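Local coordinates for glycoside hydrolase, GH17 family (Formosa sp. Hel1_33_131, PDB 6FCG), which probably cleaves internal beta-1,3-glucosidic bonds of the algal polysaccharide laminarin, as an endo-acting family 17 glycoside hydrolase, at residues N143-E146 with I147-V151; L186-V189 with N190-Q193; L372-V375 with D376-K380; I77-M81 with N82-L86. All coordinates share one frame; numbering follows the deposited sequence.

All four contacts are local, and along the chain they come in the order 4, 1, 2, 3. Interaction 4 ends helix 68-80 and enters strand 83-87; interactions 1 and 2 lie within helices 143-156 and 182-197, outer helices of the TIM barrel, the second linking parallel strands 161-168 and 206-212. Those two have centres about 11 Å apart and touch through Ile-147 and Val-151 against Trp-188, His-191 and Leu-192. Interaction 3, a hairpin after helix 326-342, meets interaction 4 through Phe-373 on Ile-77 and Met-81, with centres about 15 Å apart. The two pairs are separated by about 27 to 38 Å between centres, so one pair joins two neighbouring outer helices, and the other sets a loop hairpin against the end of helix 68-80.

Interaction 1. Residues N143-E146 with I147-V151; sequences NASE and IDRAV
Arg-149 folds back over the preceding helical turn and meets Glu-146 in a salt bridge, NH2 standing 2.9 Å from OE2. The oxygen is approached on its anti side, somewhat out of the carboxylate plane, and the carboxylate and guanidinium planes are 80° apart, so this is a one-point contact and not a two-pronged one. The other terminal nitrogen of Arg-149, NH1, gives a weak bond of 3.2 Å to Ser-145 OG. One face of the guanidinium rests near its rim on Ser-145 O and Glu-146 CA. A bend at chi3 of Arg-149 (-54°) brings the group back onto this turn, while a bend at chi2 of Glu-146 (85°) leads the carboxylate across the arginine. Beneath the side chains run four backbone bonds of the helix, among them Arg-149 N to Ser-145 O at 2.8 Å and Ile-147 N to Asn-143 O at 2.9 Å. The second shell fixes both charged groups: Glu-146 OE1 accepts from the backbone nitrogens of Val-91 and Trp-122, and Arg-149 NE donates to Val-91 O. At the first turn, Asn-143 ND2 holds Asp-124 O. These bonds to backbone join the helix to the neighbouring loops, while the bridge itself is an i to i+3 pair within the amino-terminal end of helix 143-156, one of the outer helices of a TIM barrel.

Interaction 2. Residues L186-V189 with N190-Q193; sequences LKWV and NHLQ
The indole of Trp-188 turns an edge to the imidazole of His-191, forming a T-shaped pair in which CZ3 sits 4.0 Å above the centre of the histidine ring. The ring planes are 75° apart, with 5.3 Å between the centroids of the six-membered ring and the imidazole. On one face of the indole, toward its rim, lies CE of Lys-187, whose NZ forms a salt bridge with Glu-139; the other carboxylate oxygen of that glutamate accepts from Trp-188 NE1. These are two turns of the helix in the beta-alpha-beta unit of strand 161-168, helix 182-197 and strand 206-212, part of the TIM barrel. Trp-188 and His-191 stand side by side because their first torsions differ: CG of Trp-188 is beside the backbone nitrogen (chi1 -66°), whereas CG of His-191 is anti to it. The pair is covered by Ile-147 of helix 143-156, which touches both rings. One turn apart, Leu-186 and Asn-190 cross at a slant, with CD1 3.5 Å from ND2. Val-189 and Leu-192 face inward, packing on Val-166 and Ile-207 of the flanking strands. The two turns are held by bonds from i+4 nitrogens, including Asn-190 N to Leu-186 O at 2.8 Å and Gln-193 N to Val-189 O at 2.9 Å. Gln-193 CG lies 4.2 Å from Val-189 CG1, and the bend at chi2 beyond it delivers NE2 to Ala-234 O and to OD2 of Asp-236.

Interaction 3. Residues L372-V375 with D376-K380; sequences LFTV and DGKAK
Thr-374 and Lys-378 pair their backbones in a short hairpin, with Thr-374 N donating to Lys-378 O at 2.9 Å. A second backbone bond joins Lys-380 N to Leu-372 O at 3.1 Å, so Phe-373 and Ala-379 between them form a non-hydrogen-bonded pair. The connection is a type I turn from Thr-374 to Gly-377, closed by Gly-377 N on Thr-374 O. With Lys-378 O also bound to Thr-374, two residues lie opposite one, a G1 beta bulge with its usual glycine at positive phi (92°). Among side-chain bonds, Thr-374 OG1 accepts from Lys-378 N at 3.2 Å and more weakly from Asp-376 N. Its chi1 of 76° sets the hydroxyl between backbone nitrogen and carbonyl carbon, facing the turn. A valine here would probably leave both amides without this acceptor and the turn less firmly fixed. Apolar contact is made by Phe-373 CE2, 4.2 Å from Ala-379 CB. Charge enters with the extended Lys-380, whose methylenes run along Leu-372 O and whose NZ forms a salt bridge with Asp-354 and hydrogen bonds to Gly-371 O and Ser-310 OG. Around the hairpin, the Phe-373 ring meets Phe-392 edge-to-face, and Arg-397 and Asn-400, from two short antiparallel strands, bond the carbonyls of Val-375 and Asp-376. Leu-372 and Lys-380 lean on helix 326-342, against Tyr-333 and Glu-329.

Interaction 4. Residues I77-M81 with N82-L86; sequences ILHAM and NIRIL
The Arg-84 side chain reaches back to His-79, its guanidinium lying flat on the imidazole with centres 3.7 Å apart and planes at 8°. From CB the chain bends at chi2 (-66°), which turns it toward the helix end; NE then passes 3.8 Å from His-79 CE1, and CZ stands over the same carbon at 3.4 Å. NH2 lies over the CE1 to NE2 side of the ring. NH1 lies over the rim of the ring near ND1, without a hydrogen bond to it, and donates in the guanidinium plane to His-79 O at 2.9 Å, using a carbonyl lone pair, and also to Ile-83 O. At this point helix 68-80 ends in a Schellman motif: Asn-82, at phi 75°, gives its N to His-79 O, and Ile-83 N reaches Leu-78 O at 3.1 Å, after which the chain enters strand 83-87 of the barrel. With an alanine at Arg-84, His-79 O would probably lose its in-plane donor, and the imidazole the guanidinium stacked on it. The His-79 ring also stacks with Phe-113. On the buried side, Leu-78 CD1 meets Leu-86 CD2 at 4.0 Å, and Met-81 CE lies 4.0 Å from Ile-83 CD1.

Interaction 1. Residues N143-E146 with I147-V151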
ATOM      1  N   ASN A 143     -46.176  -4.830   1.646  1.00 25.14           N
ATOM      2  CA  ASN A 143     -46.398  -3.399   1.441  1.00 25.17           C
ATOM      3  C   ASN A 143     -47.855  -3.006   1.784  1.00 25.67           C
ATOM      4  O   ASN A 143     -48.083  -1.992   2.443  1.00 26.08           O
ATOM      5  CB  ASN A 143     -46.017  -2.973   0.023  1.00 23.20           C
ATOM      6  CG  ASN A 143     -44.534  -3.082  -0.242  1.00 23.11           C
ATOM      7  OD1 ASN A 143     -43.718  -3.170   0.679  1.00 22.13           O
ATOM      8  ND2 ASN A 143     -44.167  -3.063  -1.504  1.00 22.63           N
ATOM      9  N   ALA A 144     -48.822  -3.845   1.405  1.00 24.78           N
ATOM     10  CA  ALA A 144     -50.246  -3.538   1.612  1.00 25.01           C
ATOM     11  C   ALA A 144     -50.563  -3.210   3.073  1.00 25.40           C
ATOM     12  O   ALA A 144     -51.122  -2.153   3.359  1.00 25.75           O
ATOM     13  CB  ALA A 144     -51.114  -4.673   1.106  1.00 24.07           C
ATOM     14  N   SER A 145     -50.131  -4.064   3.996  1.00 24.70           N
ATOM     15  CA  SER A 145     -50.442  -3.830   5.394  1.00 25.93           C
ATOM     16  C   SER A 145     -49.663  -2.634   5.993  1.00 28.55           C
ATOM     17  O   SER A 145     -50.169  -1.958   6.910  1.00 33.36           O
ATOM     18  CB  SER A 145     -50.231  -5.083   6.214  1.00 24.64           C
ATOM     19  OG  SER A 145     -48.880  -5.433   6.183  1.00 26.13           O
ATOM     20  N   GLU A 146     -48.451  -2.373   5.496  1.00 26.54           N
ATOM     21  CA  GLU A 146     -47.705  -1.185   5.893  1.00 24.50           C
ATOM     22  C   GLU A 146     -48.478   0.077   5.466  1.00 25.22           C
ATOM     23  O   GLU A 146     -48.623   1.023   6.239  1.00 23.73           O
ATOM     24  CB  GLU A 146     -46.300  -1.223   5.304  1.00 24.40           C
ATOM     25  CG  GLU A 146     -45.387   0.003   5.501  1.00 24.34           C
ATOM     26  CD  GLU A 146     -44.612   0.045   6.818  1.00 24.72           C
ATOM     27  OE1 GLU A 146     -43.965   1.068   7.260  1.00 24.28           O
ATOM     28  OE2 GLU A 146     -44.651  -1.004   7.439  1.00 26.48           O
ATOM     29  N   ILE A 147     -48.992   0.094   4.250  1.00 26.77           N
ATOM     30  CA  ILE A 147     -49.816   1.218   3.818  1.00 27.72           C
ATOM     31  C   ILE A 147     -51.083   1.313   4.715  1.00 30.83           C
ATOM     32  O   ILE A 147     -51.434   2.414   5.159  1.00 32.17           O
ATOM     33  CB  ILE A 147     -50.174   1.117   2.313  1.00 25.00           C
ATOM     34  CG1 ILE A 147     -48.916   1.321   1.445  1.00 23.76           C
ATOM     35  CG2 ILE A 147     -51.275   2.112   1.940  1.00 24.57           C
ATOM     36  CD1 ILE A 147     -48.324   2.715   1.432  1.00 23.59           C
ATOM     37  N   ASP A 148     -51.737   0.176   4.991  1.00 30.03           N
ATOM     38  CA  ASP A 148     -52.913   0.174   5.880  1.00 28.94           C
ATOM     39  C   ASP A 148     -52.586   0.765   7.247  1.00 27.63           C
ATOM     40  O   ASP A 148     -53.364   1.546   7.786  1.00 28.95           O
ATOM     41  CB  ASP A 148     -53.523  -1.244   6.084  1.00 29.49           C
ATOM     42  CG  ASP A 148     -54.146  -1.844   4.803  1.00 29.94           C
ATOM     43  OD1 ASP A 148     -54.441  -1.102   3.829  1.00 31.55           O
ATOM     44  OD2 ASP A 148     -54.290  -3.088   4.763  1.00 27.50           O
ATOM     45  N   ARG A 149     -51.453   0.390   7.820  1.00 26.36           N
ATOM     46  CA  ARG A 149     -51.106   0.904   9.145  1.00 26.04           C
ATOM     47  C   ARG A 149     -50.828   2.424   9.136  1.00 24.96           C
ATOM     48  O   ARG A 149     -51.108   3.112  10.113  1.00 26.74           O
ATOM     49  CB  ARG A 149     -49.936   0.131   9.741  1.00 24.92           C
ATOM     50  CG  ARG A 149     -50.300  -1.250  10.250  1.00 25.24           C
ATOM     51  CD  ARG A 149     -49.122  -1.973  10.907  1.00 25.95           C
ATOM     52  NE  ARG A 149     -47.907  -2.063  10.073  1.00 26.04           N
ATOM     53  CZ  ARG A 149     -47.556  -3.061   9.262  1.00 26.23           C
ATOM     54  NH1 ARG A 149     -48.336  -4.108   9.097  1.00 27.30           N
ATOM     55  NH2 ARG A 149     -46.413  -2.988   8.569  1.00 25.20           N
ATOM     56  N   ALA A 150     -50.282   2.914   8.036  1.00 23.65           N
ATOM     57  CA  ALA A 150     -49.986   4.320   7.860  1.00 24.91           C
ATOM     58  C   ALA A 150     -51.289   5.088   7.826  1.00 25.91           C
ATOM     59  O   ALA A 150     -51.426   6.145   8.444  1.00 24.15           O
ATOM     60  CB  ALA A 150     -49.207   4.531   6.568  1.00 24.57           C
ATOM     61  N   VAL A 151     -52.230   4.552   7.065  1.00 27.88           N
ATOM     62  CA  VAL A 151     -53.558   5.147   6.931  1.00 29.17           C
ATOM     63  C   VAL A 151     -54.277   5.229   8.285  1.00 27.94           C
ATOM     64  O   VAL A 151     -54.799   6.286   8.643  1.00 26.55           O
ATOM     65  CB  VAL A 151     -54.396   4.363   5.890  1.00 29.18           C
ATOM     66  CG1 VAL A 151     -55.892   4.686   5.976  1.00 30.71           C
ATOM     67  CG2 VAL A 151     -53.883   4.635   4.477  1.00 30.03           C
TER

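Interaction 2. Residues L186-V189 with N190-Q193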
ATOM      1  N   LEU A 186     -46.087   4.474  -7.496  1.00 22.47           N
ATOM      2  CA  LEU A 186     -47.271   5.025  -8.138  1.00 23.46           C
ATOM      3  C   LEU A 186     -48.546   4.329  -7.693  1.00 23.70           C
ATOM      4  O   LEU A 186     -49.541   4.968  -7.365  1.00 23.80           O
ATOM      5  CB  LEU A 186     -47.140   4.902  -9.653  1.00 26.29           C
ATOM      6  CG  LEU A 186     -48.324   5.372 -10.534  1.00 27.03           C
ATOM      7  CD1 LEU A 186     -48.567   6.866 -10.386  1.00 26.91           C
ATOM      8  CD2 LEU A 186     -48.054   5.021 -11.989  1.00 27.13           C
ATOM      9  N   LYS A 187     -48.506   3.011  -7.675  1.00 24.43           N
ATOM     10  CA  LYS A 187     -49.630   2.209  -7.204  1.00 25.29           C
ATOM     11  C   LYS A 187     -50.136   2.676  -5.836  1.00 26.46           C
ATOM     12  O   LYS A 187     -51.319   2.925  -5.646  1.00 27.85           O
ATOM     13  CB  LYS A 187     -49.219   0.747  -7.145  1.00 24.91           C
ATOM     14  CG  LYS A 187     -50.332  -0.206  -6.784  1.00 27.04           C
ATOM     15  CD  LYS A 187     -49.769  -1.544  -6.317  1.00 28.89           C
ATOM     16  CE  LYS A 187     -50.874  -2.408  -5.755  1.00 30.70           C
ATOM     17  NZ  LYS A 187     -50.300  -3.672  -5.212  1.00 31.56           N
ATOM     18  N   TRP A 188     -49.230   2.779  -4.875  1.00 27.45           N
ATOM     19  CA  TRP A 188     -49.612   3.131  -3.511  1.00 26.23           C
ATOM     20  C   TRP A 188     -49.904   4.612  -3.340  1.00 26.78           C
ATOM     21  O   TRP A 188     -50.766   4.982  -2.556  1.00 27.60           O
ATOM     22  CB  TRP A 188     -48.570   2.628  -2.505  1.00 25.12           C
ATOM     23  CG  TRP A 188     -48.521   1.146  -2.463  1.00 24.11           C
ATOM     24  CD1 TRP A 188     -47.489   0.359  -2.842  1.00 24.51           C
ATOM     25  CD2 TRP A 188     -49.580   0.275  -2.089  1.00 23.98           C
ATOM     26  NE1 TRP A 188     -47.823  -0.961  -2.694  1.00 24.10           N
ATOM     27  CE2 TRP A 188     -49.107  -1.041  -2.232  1.00 22.85           C
ATOM     28  CE3 TRP A 188     -50.896   0.484  -1.639  1.00 24.32           C
ATOM     29  CZ2 TRP A 188     -49.881  -2.144  -1.935  1.00 22.50           C
ATOM     30  CZ3 TRP A 188     -51.674  -0.610  -1.338  1.00 24.48           C
ATOM     31  CH2 TRP A 188     -51.161  -1.923  -1.491  1.00 23.34           C
ATOM     32  N   VAL A 189     -49.193   5.470  -4.046  1.00 25.86           N
ATOM     33  CA  VAL A 189     -49.556   6.874  -4.005  1.00 25.98           C
ATOM     34  C   VAL A 189     -50.999   6.987  -4.502  1.00 25.70           C
ATOM     35  O   VAL A 189     -51.788   7.701  -3.913  1.00 24.72           O
ATOM     36  CB  VAL A 189     -48.586   7.742  -4.836  1.00 27.19           C
ATOM     37  CG1 VAL A 189     -49.128   9.148  -5.070  1.00 28.85           C
ATOM     38  CG2 VAL A 189     -47.248   7.832  -4.129  1.00 27.74           C
ATOM     39  N   ASN A 190     -51.318   6.322  -5.613  1.00 24.62           N
ATOM     40  CA  ASN A 190     -52.653   6.419  -6.200  1.00 23.39           C
ATOM     41  C   ASN A 190     -53.700   5.869  -5.251  1.00 23.80           C
ATOM     42  O   ASN A 190     -54.782   6.425  -5.151  1.00 23.81           O
ATOM     43  CB  ASN A 190     -52.731   5.715  -7.573  1.00 22.79           C
ATOM     44  CG  ASN A 190     -52.214   6.594  -8.726  1.00 22.99           C
ATOM     45  OD1 ASN A 190     -52.148   7.828  -8.625  1.00 23.93           O
ATOM     46  ND2 ASN A 190     -51.880   5.964  -9.838  1.00 22.53           N
ATOM     47  N   HIS A 191     -53.372   4.781  -4.566  1.00 23.65           N
ATOM     48  CA  HIS A 191     -54.247   4.216  -3.549  1.00 24.87           C
ATOM     49  C   HIS A 191     -54.603   5.255  -2.479  1.00 25.45           C
ATOM     50  O   HIS A 191     -55.768   5.407  -2.116  1.00 23.54           O
ATOM     51  CB  HIS A 191     -53.550   3.023  -2.907  1.00 25.30           C
ATOM     52  CG  HIS A 191     -54.282   2.416  -1.746  1.00 25.62           C
ATOM     53  ND1 HIS A 191     -55.233   1.426  -1.880  1.00 26.20           N
ATOM     54  CD2 HIS A 191     -54.141   2.619  -0.416  1.00 26.06           C
ATOM     55  CE1 HIS A 191     -55.672   1.071  -0.683  1.00 25.57           C
ATOM     56  NE2 HIS A 191     -55.023   1.776   0.223  1.00 25.88           N
ATOM     57  N   LEU A 192     -53.584   5.969  -2.002  1.00 26.06           N
ATOM     58  CA  LEU A 192     -53.758   7.000  -0.981  1.00 26.01           C
ATOM     59  C   LEU A 192     -54.519   8.230  -1.496  1.00 26.08           C
ATOM     60  O   LEU A 192     -55.364   8.763  -0.781  1.00 26.94           O
ATOM     61  CB  LEU A 192     -52.402   7.415  -0.385  1.00 25.98           C
ATOM     62  CG  LEU A 192     -51.652   6.380   0.473  1.00 25.67           C
ATOM     63  CD1 LEU A 192     -50.305   6.932   0.893  1.00 27.13           C
ATOM     64  CD2 LEU A 192     -52.417   5.973   1.711  1.00 25.61           C
ATOM     65  N   GLN A 193     -54.238   8.665  -2.722  1.00 27.89           N
ATOM     66  CA  GLN A 193     -55.008   9.759  -3.339  1.00 29.41           C
ATOM     67  C   GLN A 193     -56.493   9.401  -3.544  1.00 30.13           C
ATOM     68  O   GLN A 193     -57.355  10.270  -3.409  1.00 28.36           O
ATOM     69  CB  GLN A 193     -54.412  10.183  -4.686  1.00 29.40           C
ATOM     70  CG  GLN A 193     -53.003  10.777  -4.669  1.00 31.02           C
ATOM     71  CD  GLN A 193     -52.857  12.039  -3.839  1.00 30.81           C
ATOM     72  OE1 GLN A 193     -53.785  12.437  -3.149  1.00 33.65           O
ATOM     73  NE2 GLN A 193     -51.712  12.696  -3.941  1.00 29.33           N
TER

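Interaction 3. Residues L372-V375 with D376-K380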
ATOM      1  N   LEU A 372     -27.534  16.070  15.584  1.00 18.79           N
ATOM      2  CA  LEU A 372     -27.147  17.365  16.141  1.00 18.39           C
ATOM      3  C   LEU A 372     -26.779  17.176  17.608  1.00 19.57           C
ATOM      4  O   LEU A 372     -26.015  17.964  18.182  1.00 20.34           O
ATOM      5  CB  LEU A 372     -28.267  18.369  15.996  1.00 17.70           C
ATOM      6  CG  LEU A 372     -28.817  18.572  14.601  1.00 17.54           C
ATOM      7  CD1 LEU A 372     -30.031  19.476  14.671  1.00 17.67           C
ATOM      8  CD2 LEU A 372     -27.787  19.147  13.652  1.00 18.18           C
ATOM      9  N   PHE A 373     -27.338  16.142  18.226  1.00 20.88           N
ATOM     10  CA  PHE A 373     -26.999  15.747  19.599  1.00 21.81           C
ATOM     11  C   PHE A 373     -26.369  14.368  19.581  1.00 21.98           C
ATOM     12  O   PHE A 373     -26.643  13.558  18.662  1.00 19.35           O
ATOM     13  CB  PHE A 373     -28.263  15.634  20.488  1.00 22.49           C
ATOM     14  CG  PHE A 373     -29.060  16.895  20.621  1.00 24.15           C
ATOM     15  CD1 PHE A 373     -30.058  17.210  19.729  1.00 23.15           C
ATOM     16  CD2 PHE A 373     -28.824  17.766  21.687  1.00 25.82           C
ATOM     17  CE1 PHE A 373     -30.776  18.374  19.864  1.00 23.73           C
ATOM     18  CE2 PHE A 373     -29.548  18.940  21.818  1.00 25.15           C
ATOM     19  CZ  PHE A 373     -30.534  19.235  20.912  1.00 24.53           C
ATOM     20  N   THR A 374     -25.630  14.066  20.656  1.00 22.36           N
ATOM     21  CA  THR A 374     -25.030  12.739  20.864  1.00 22.36           C
ATOM     22  C   THR A 374     -26.124  11.847  21.416  1.00 23.25           C
ATOM     23  O   THR A 374     -27.181  12.330  21.792  1.00 22.63           O
ATOM     24  CB  THR A 374     -23.784  12.707  21.791  1.00 23.21           C
ATOM     25  OG1 THR A 374     -24.138  12.838  23.181  1.00 23.44           O
ATOM     26  CG2 THR A 374     -22.740  13.732  21.408  1.00 24.31           C
ATOM     27  N   VAL A 375     -25.880  10.548  21.481  1.00 24.50           N
ATOM     28  CA  VAL A 375     -26.894   9.635  22.042  1.00 25.44           C
ATOM     29  C   VAL A 375     -27.218  10.032  23.518  1.00 26.44           C
ATOM     30  O   VAL A 375     -28.355   9.971  23.938  1.00 25.12           O
ATOM     31  CB  VAL A 375     -26.568   8.130  21.831  1.00 26.14           C
ATOM     32  CG1 VAL A 375     -25.371   7.713  22.651  1.00 26.69           C
ATOM     33  CG2 VAL A 375     -27.754   7.260  22.198  1.00 26.48           C
ATOM     34  N   ASP A 376     -26.203  10.465  24.275  1.00 29.75           N
ATOM     35  CA  ASP A 376     -26.342  10.871  25.688  1.00 31.59           C
ATOM     36  C   ASP A 376     -26.939  12.269  25.895  1.00 29.88           C
ATOM     37  O   ASP A 376     -27.112  12.701  27.027  1.00 29.49           O
ATOM     38  CB  ASP A 376     -24.975  10.808  26.408  1.00 36.82           C
ATOM     39  CG  ASP A 376     -24.332   9.402  26.373  1.00 41.67           C
ATOM     40  OD1 ASP A 376     -24.996   8.393  26.720  1.00 48.37           O
ATOM     41  OD2 ASP A 376     -23.152   9.311  25.983  1.00 45.64           O
ATOM     42  N   GLY A 377     -27.251  12.979  24.817  1.00 28.43           N
ATOM     43  CA  GLY A 377     -27.918  14.259  24.905  1.00 27.44           C
ATOM     44  C   GLY A 377     -26.975  15.435  24.966  1.00 27.37           C
ATOM     45  O   GLY A 377     -27.413  16.533  25.277  1.00 29.50           O
ATOM     46  N   LYS A 378     -25.696  15.231  24.662  1.00 26.63           N
ATOM     47  CA  LYS A 378     -24.781  16.345  24.510  1.00 27.31           C
ATOM     48  C   LYS A 378     -25.006  17.080  23.186  1.00 25.24           C
ATOM     49  O   LYS A 378     -25.229  16.468  22.146  1.00 26.15           O
ATOM     50  CB  LYS A 378     -23.342  15.885  24.581  1.00 32.01           C
ATOM     51  CG  LYS A 378     -22.942  15.354  25.943  1.00 37.55           C
ATOM     52  CD  LYS A 378     -21.481  15.694  26.222  1.00 44.71           C
ATOM     53  CE  LYS A 378     -21.070  15.377  27.651  1.00 49.82           C
ATOM     54  NZ  LYS A 378     -21.081  13.904  27.845  1.00 53.30           N
ATOM     55  N   ALA A 379     -24.989  18.405  23.233  1.00 22.92           N
ATOM     56  CA  ALA A 379     -25.158  19.223  22.045  1.00 21.90           C
ATOM     57  C   ALA A 379     -23.812  19.369  21.351  1.00 21.43           C
ATOM     58  O   ALA A 379     -22.862  19.866  21.937  1.00 18.15           O
ATOM     59  CB  ALA A 379     -25.716  20.595  22.418  1.00 21.60           C
ATOM     60  N   LYS A 380     -23.765  18.966  20.085  1.00 22.23           N
ATOM     61  CA  LYS A 380     -22.576  19.137  19.256  1.00 21.96           C
ATOM     62  C   LYS A 380     -22.399  20.598  18.880  1.00 21.48           C
ATOM     63  O   LYS A 380     -23.335  21.400  19.005  1.00 22.35           O
ATOM     64  CB  LYS A 380     -22.682  18.305  17.980  1.00 23.42           C
ATOM     65  CG  LYS A 380     -22.683  16.802  18.215  1.00 23.80           C
ATOM     66  CD  LYS A 380     -23.064  16.063  16.950  1.00 24.91           C
ATOM     67  CE  LYS A 380     -23.106  14.554  17.169  1.00 25.74           C
ATOM     68  NZ  LYS A 380     -23.422  13.799  15.912  1.00 26.14           N
TER

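Interaction 4. Residues I77-M81 with N82-L86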
ATOM      1  N   ILE A  77     -37.104  18.586  23.818  1.00 23.10           N
ATOM      2  CA  ILE A  77     -35.842  19.109  23.299  1.00 20.86           C
ATOM      3  C   ILE A  77     -35.982  19.715  21.891  1.00 21.33           C
ATOM      4  O   ILE A  77     -35.479  20.824  21.615  1.00 22.03           O
ATOM      5  CB  ILE A  77     -34.747  18.020  23.285  1.00 20.00           C
ATOM      6  CG1 ILE A  77     -34.348  17.645  24.696  1.00 19.15           C
ATOM      7  CG2 ILE A  77     -33.501  18.477  22.511  1.00 20.19           C
ATOM      8  CD1 ILE A  77     -33.734  16.277  24.813  1.00 19.62           C
ATOM      9  N   LEU A  78     -36.631  18.997  20.990  1.00 21.60           N
ATOM     10  CA  LEU A  78     -36.775  19.488  19.631  1.00 22.76           C
ATOM     11  C   LEU A  78     -37.648  20.710  19.594  1.00 22.50           C
ATOM     12  O   LEU A  78     -37.402  21.640  18.812  1.00 23.61           O
ATOM     13  CB  LEU A  78     -37.349  18.394  18.714  1.00 24.45           C
ATOM     14  CG  LEU A  78     -36.476  17.156  18.509  1.00 26.45           C
ATOM     15  CD1 LEU A  78     -37.155  16.217  17.534  1.00 26.40           C
ATOM     16  CD2 LEU A  78     -35.093  17.529  18.009  1.00 27.19           C
ATOM     17  N   HIS A  79     -38.725  20.681  20.369  1.00 22.85           N
ATOM     18  CA  HIS A  79     -39.676  21.791  20.401  1.00 24.43           C
ATOM     19  C   HIS A  79     -39.018  23.062  20.920  1.00 24.46           C
ATOM     20  O   HIS A  79     -39.259  24.153  20.384  1.00 26.84           O
ATOM     21  CB  HIS A  79     -40.889  21.431  21.262  1.00 27.17           C
ATOM     22  CG  HIS A  79     -41.908  22.515  21.328  1.00 28.27           C
ATOM     23  ND1 HIS A  79     -42.929  22.624  20.407  1.00 31.01           N
ATOM     24  CD2 HIS A  79     -42.019  23.580  22.153  1.00 27.30           C
ATOM     25  CE1 HIS A  79     -43.648  23.697  20.684  1.00 31.58           C
ATOM     26  NE2 HIS A  79     -43.107  24.296  21.731  1.00 29.74           N
ATOM     27  N   ALA A  80     -38.163  22.916  21.924  1.00 23.98           N
ATOM     28  CA  ALA A  80     -37.395  24.032  22.477  1.00 24.38           C
ATOM     29  C   ALA A  80     -36.512  24.706  21.433  1.00 26.17           C
ATOM     30  O   ALA A  80     -36.332  25.911  21.471  1.00 30.13           O
ATOM     31  CB  ALA A  80     -36.552  23.554  23.650  1.00 24.45           C
ATOM     32  N   MET A  81     -35.992  23.910  20.497  1.00 28.57           N
ATOM     33  CA  MET A  81     -35.190  24.346  19.342  1.00 28.29           C
ATOM     34  C   MET A  81     -35.949  24.936  18.157  1.00 27.98           C
ATOM     35  O   MET A  81     -35.326  25.231  17.153  1.00 27.78           O
ATOM     36  CB  MET A  81     -34.523  23.123  18.739  1.00 30.90           C
ATOM     37  CG  MET A  81     -33.116  22.833  19.135  1.00 31.88           C
ATOM     38  SD  MET A  81     -32.615  21.371  18.192  1.00 31.58           S
ATOM     39  CE  MET A  81     -32.383  22.142  16.573  1.00 33.21           C
ATOM     40  N   ASN A  82     -37.265  25.081  18.239  1.00 29.40           N
ATOM     41  CA  ASN A  82     -38.116  25.514  17.098  1.00 30.59           C
ATOM     42  C   ASN A  82     -38.371  24.487  16.014  1.00 28.48           C
ATOM     43  O   ASN A  82     -38.844  24.842  14.937  1.00 30.44           O
ATOM     44  CB  ASN A  82     -37.634  26.801  16.433  1.00 31.95           C
ATOM     45  CG  ASN A  82     -37.754  27.976  17.335  1.00 34.83           C
ATOM     46  OD1 ASN A  82     -38.853  28.318  17.756  1.00 38.60           O
ATOM     47  ND2 ASN A  82     -36.629  28.610  17.649  1.00 37.83           N
ATOM     48  N   ILE A  83     -38.111  23.217  16.289  1.00 26.41           N
ATOM     49  CA  ILE A  83     -38.524  22.169  15.351  1.00 24.43           C
ATOM     50  C   ILE A  83     -40.028  22.016  15.530  1.00 24.09           C
ATOM     51  O   ILE A  83     -40.507  21.873  16.659  1.00 24.06           O
ATOM     52  CB  ILE A  83     -37.827  20.813  15.633  1.00 22.97           C
ATOM     53  CG1 ILE A  83     -36.286  20.931  15.668  1.00 24.11           C
ATOM     54  CG2 ILE A  83     -38.289  19.754  14.659  1.00 21.70           C
ATOM     55  CD1 ILE A  83     -35.591  21.194  14.371  1.00 24.38           C
ATOM     56  N   ARG A  84     -40.768  22.034  14.426  1.00 24.46           N
ATOM     57  CA  ARG A  84     -42.222  21.822  14.453  1.00 24.83           C
ATOM     58  C   ARG A  84     -42.737  20.690  13.601  1.00 23.08           C
ATOM     59  O   ARG A  84     -43.924  20.363  13.657  1.00 23.94           O
ATOM     60  CB  ARG A  84     -42.941  23.116  14.038  1.00 27.67           C
ATOM     61  CG  ARG A  84     -42.723  24.313  14.964  1.00 29.48           C
ATOM     62  CD  ARG A  84     -43.351  24.076  16.339  1.00 31.08           C
ATOM     63  NE  ARG A  84     -43.098  25.180  17.255  1.00 31.93           N
ATOM     64  CZ  ARG A  84     -42.091  25.260  18.119  1.00 34.03           C
ATOM     65  NH1 ARG A  84     -41.179  24.289  18.239  1.00 35.46           N
ATOM     66  NH2 ARG A  84     -41.997  26.341  18.883  1.00 33.20           N
ATOM     67  N   ILE A  85     -41.894  20.101  12.766  1.00 22.33           N
ATOM     68  CA  ILE A  85     -42.330  18.925  12.010  1.00 21.57           C
ATOM     69  C   ILE A  85     -41.214  17.904  11.943  1.00 20.29           C
ATOM     70  O   ILE A  85     -40.045  18.250  11.754  1.00 18.95           O
ATOM     71  CB  ILE A  85     -42.911  19.300  10.619  1.00 21.36           C
ATOM     72  CG1 ILE A  85     -43.338  18.055   9.878  1.00 20.55           C
ATOM     73  CG2 ILE A  85     -41.916  20.111   9.793  1.00 22.21           C
ATOM     74  CD1 ILE A  85     -44.311  18.334   8.761  1.00 20.93           C
ATOM     75  N   LEU A  86     -41.565  16.647  12.183  1.00 20.40           N
ATOM     76  CA  LEU A  86     -40.588  15.587  12.064  1.00 21.62           C
ATOM     77  C   LEU A  86     -40.999  14.520  11.071  1.00 22.56           C
ATOM     78  O   LEU A  86     -42.140  14.444  10.646  1.00 21.69           O
ATOM     79  CB  LEU A  86     -40.099  15.061  13.422  1.00 21.79           C
ATOM     80  CG  LEU A  86     -41.109  14.765  14.471  1.00 22.84           C
ATOM     81  CD1 LEU A  86     -41.572  13.333  14.378  1.00 25.39           C
ATOM     82  CD2 LEU A  86     -40.525  14.947  15.845  1.00 23.35           C
TER